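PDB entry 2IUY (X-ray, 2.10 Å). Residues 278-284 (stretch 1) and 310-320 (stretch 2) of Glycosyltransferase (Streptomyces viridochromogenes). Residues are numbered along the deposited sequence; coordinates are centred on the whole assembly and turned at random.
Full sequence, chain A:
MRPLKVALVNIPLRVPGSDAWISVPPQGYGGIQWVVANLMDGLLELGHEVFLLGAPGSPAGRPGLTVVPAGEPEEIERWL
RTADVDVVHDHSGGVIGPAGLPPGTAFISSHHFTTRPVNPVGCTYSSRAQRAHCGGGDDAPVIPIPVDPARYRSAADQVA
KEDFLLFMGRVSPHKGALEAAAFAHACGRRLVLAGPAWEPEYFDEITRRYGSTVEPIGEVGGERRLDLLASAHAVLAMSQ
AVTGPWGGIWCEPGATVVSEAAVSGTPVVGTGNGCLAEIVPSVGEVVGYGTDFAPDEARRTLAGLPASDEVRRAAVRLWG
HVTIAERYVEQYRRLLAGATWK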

# COMPACT_ATOMS: atom_id res chain seq x y z
N GLU A 278 1.48 1.39 -14.22
CA GLU A 278 0.27 0.55 -14.42
C GLU A 278 -0.98 1.18 -13.84
O GLU A 278 -2.08 1.03 -14.40
N ILE A 279 -0.82 1.89 -12.72
CA ILE A 279 -1.97 2.37 -11.96
C ILE A 279 -2.21 3.85 -11.99
O ILE A 279 -3.36 4.27 -11.93
N VAL A 280 -1.15 4.64 -12.08
CA VAL A 280 -1.26 6.11 -12.11
C VAL A 280 -2.10 6.65 -13.27
O VAL A 280 -2.97 7.50 -13.04
N PRO A 281 -1.91 6.11 -14.51
CA PRO A 281 -2.68 6.65 -15.64
C PRO A 281 -4.19 6.45 -15.46
O PRO A 281 -4.99 7.22 -16.00
N SER A 282 -4.59 5.47 -14.68
CA SER A 282 -6.02 5.25 -14.44
C SER A 282 -6.65 6.36 -13.62
O SER A 282 -7.87 6.53 -13.65
N VAL A 283 -5.83 7.09 -12.86
CA VAL A 283 -6.32 8.11 -11.92
C VAL A 283 -5.52 9.44 -11.99
O VAL A 283 -5.49 10.23 -11.04
N GLY A 284 -4.80 9.66 -13.08
CA GLY A 284 -4.01 10.88 -13.23
C GLY A 284 -3.00 10.72 -14.35
O GLY A 284 -3.32 10.20 -15.41
N GLU A 310 -14.51 10.74 -11.19
CA GLU A 310 -13.77 9.90 -12.08
C GLU A 310 -12.73 9.02 -11.37
O GLU A 310 -12.60 7.82 -11.66
N VAL A 311 -11.92 9.63 -10.50
CA VAL A 311 -10.88 8.85 -9.80
C VAL A 311 -11.46 7.91 -8.76
O VAL A 311 -10.94 6.81 -8.56
N ARG A 312 -12.53 8.31 -8.09
CA ARG A 312 -13.19 7.41 -7.15
C ARG A 312 -13.80 6.18 -7.85
O ARG A 312 -13.73 5.06 -7.33
N ARG A 313 -14.50 6.12 -8.77
CA ARG A 313 -15.08 5.28 -9.79
C ARG A 313 -14.04 4.28 -10.30
O ARG A 313 -14.31 3.14 -10.38
N ALA A 314 -12.96 4.94 -10.94
CA ALA A 314 -11.81 4.13 -11.33
C ALA A 314 -11.23 3.31 -10.17
O ALA A 314 -10.92 2.13 -10.36
N ALA A 315 -11.07 3.94 -8.99
CA ALA A 315 -10.48 3.22 -7.86
C ALA A 315 -11.35 2.06 -7.39
O ALA A 315 -10.86 1.00 -7.05
N VAL A 316 -12.67 2.27 -7.35
CA VAL A 316 -13.56 1.21 -6.89
C VAL A 316 -13.59 0.09 -7.95
O VAL A 316 -13.38 -1.08 -7.57
N ARG A 317 -13.79 0.43 -9.24
CA ARG A 317 -13.79 -0.56 -10.33
C ARG A 317 -12.53 -1.46 -10.37
O ARG A 317 -12.64 -2.65 -10.59
N LEU A 318 -11.35 -0.87 -10.21
CA LEU A 318 -10.06 -1.59 -10.33
C LEU A 318 -9.54 -2.16 -9.04
O LEU A 318 -8.93 -3.25 -9.03
N TRP A 319 -9.73 -1.40 -7.95
CA TRP A 319 -9.07 -1.75 -6.71
C TRP A 319 -10.07 -1.98 -5.58
O TRP A 319 -9.64 -2.22 -4.47
N GLY A 320 -11.38 -1.96 -5.85
CA GLY A 320 -12.35 -2.07 -4.74
C GLY A 320 -12.09 -3.29 -3.86
O GLY A 320 -11.75 -4.37 -4.37

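No hydrogen bond crosses between these two stretches: the contact is made by van der Waals packing alone, and its 317 Å² of buried surface centres on Val283 and the indole of Trp319. Val283, in the m rotamer, points toward the helix of stretch 2 and reaches three residues of it. Its CG1 lies 3.9 Å from Ala314 CB and 3.7 Å from Trp319 CH2, while its CB is 4.0 Å from Val311 CG1. A compact, branched side chain suits this position, since one methyl can touch both the helix surface and the tryptophan ring.

Spacing along the helix explains the pattern on the other side. Val311, Ala314 and Leu318 follow one another at intervals of three and four residues, so they fall along one side of the helix. Ala314 points toward stretch 1, and its small methyl permits a close approach of the backbone, with Ser282 O 3.6 Å from Ala314 CB. Val311, also m, points sideways, yet its CG1 comes within 3.6 Å of Val283 O.

Trp319 closes the helix. Its CA-to-CB bond points toward stretch 1, and with chi1 at -48° (m) and chi2 at -48° the broad indole meets Ile279, Ser282 and Val283 together. Ile279, with chi1 p and chi2 t, points toward stretch 2; branched at CB, it offers the ring apolar carbon, with CB 3.5 Å from Trp319 CZ2. Ser282 CB is more distant, 4.4 Å from Trp319 CH2. All these approaches to the ring are oblique.

Toward the more open margin, Ser282 (m) places OG 3.5 Å from Leu318 CD1, a van der Waals contact, since a methyl carbon offers the hydroxyl no hydrogen-bonding partner. Small Ser282 suits this partly exposed place, and Leu318 (m, t) is long enough to carry a methyl to it. Val280 points away, as does Arg312, whose NH1 is hydrogen-bonded elsewhere in the structure.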

# COMPACT_ATOMS: atom_id res chain seq x y z
CB GLU A 278 0.50 -0.85 -13.80
CG GLU A 278 1.48 -1.77 -14.62
CD GLU A 278 1.98 -2.98 -13.81
OE1 GLU A 278 1.16 -3.75 -13.30
OE2 GLU A 278 3.21 -3.13 -13.65
CB ILE A 279 -1.97 1.85 -10.47
CG1 ILE A 279 -0.69 2.25 -9.69
CG2 ILE A 279 -2.07 0.34 -10.47
CD1 ILE A 279 -0.82 1.83 -8.17
CB VAL A 280 0.10 6.82 -12.00
CG1 VAL A 280 -0.05 8.36 -12.15
CG2 VAL A 280 0.74 6.46 -10.60
CB PRO A 281 -2.18 5.85 -16.84
CG PRO A 281 -0.79 5.36 -16.41
CD PRO A 281 -1.02 5.02 -14.95
CB SER A 282 -6.24 3.91 -13.71
OG SER A 282 -5.83 2.84 -14.51
CB VAL A 283 -6.37 7.52 -10.48
CG1 VAL A 283 -7.33 6.28 -10.42
CG2 VAL A 283 -4.94 7.15 -9.97
CB GLU A 310 -13.06 10.83 -13.10
CG GLU A 310 -12.24 10.10 -14.11
CD GLU A 310 -11.99 10.85 -15.44
OE1 GLU A 310 -12.37 12.06 -15.61
OE2 GLU A 310 -11.38 10.18 -16.32
CB VAL A 311 -9.72 9.73 -9.24
CG1 VAL A 311 -9.05 10.53 -10.34
CG2 VAL A 311 -10.18 10.66 -8.15
CB ARG A 312 -14.22 8.15 -6.30
CG ARG A 312 -14.92 7.26 -5.23
CD ARG A 312 -15.07 8.05 -3.87
NE ARG A 312 -15.36 9.44 -4.15
CZ ARG A 312 -15.13 10.46 -3.35
NH1 ARG A 312 -14.57 10.31 -2.18
NH2 ARG A 312 -15.43 11.67 -3.78
CB ARG A 313 -15.64 6.07 -11.00
CG ARG A 313 -16.35 5.18 -12.09
CD ARG A 313 -17.01 5.82 -13.32
NE ARG A 313 -17.51 4.74 -14.09
CZ ARG A 313 -18.64 4.07 -14.04
NH1 ARG A 313 -19.56 4.10 -13.12
NH2 ARG A 313 -18.74 3.20 -14.98
CB ALA A 314 -10.69 4.98 -11.99
CB ALA A 315 -10.18 4.17 -6.67
CB VAL A 316 -14.98 1.73 -6.52
CG1 VAL A 316 -15.90 0.54 -6.09
CG2 VAL A 316 -14.92 2.74 -5.41
CB ARG A 317 -13.89 0.12 -11.70
CG ARG A 317 -15.29 0.40 -12.23
CD ARG A 317 -15.29 0.58 -13.74
NE ARG A 317 -14.11 1.30 -14.19
CZ ARG A 317 -13.11 0.78 -14.89
NH1 ARG A 317 -13.13 -0.47 -15.31
NH2 ARG A 317 -12.10 1.58 -15.21
CB LEU A 318 -8.99 -0.67 -10.94
CG LEU A 318 -9.24 -0.08 -12.33
CD1 LEU A 318 -8.20 1.02 -12.65
CD2 LEU A 318 -9.19 -1.19 -13.40
CB TRP A 319 -8.00 -0.70 -6.32
CG TRP A 319 -7.10 -0.35 -7.52
CD1 TRP A 319 -6.48 -1.23 -8.36
CD2 TRP A 319 -6.75 0.96 -7.96
NE1 TRP A 319 -5.76 -0.54 -9.33
CE2 TRP A 319 -5.92 0.80 -9.11
CE3 TRP A 319 -7.06 2.27 -7.52
CZ2 TRP A 319 -5.41 1.90 -9.83
CZ3 TRP A 319 -6.53 3.36 -8.23
CH2 TRP A 319 -5.72 3.16 -9.38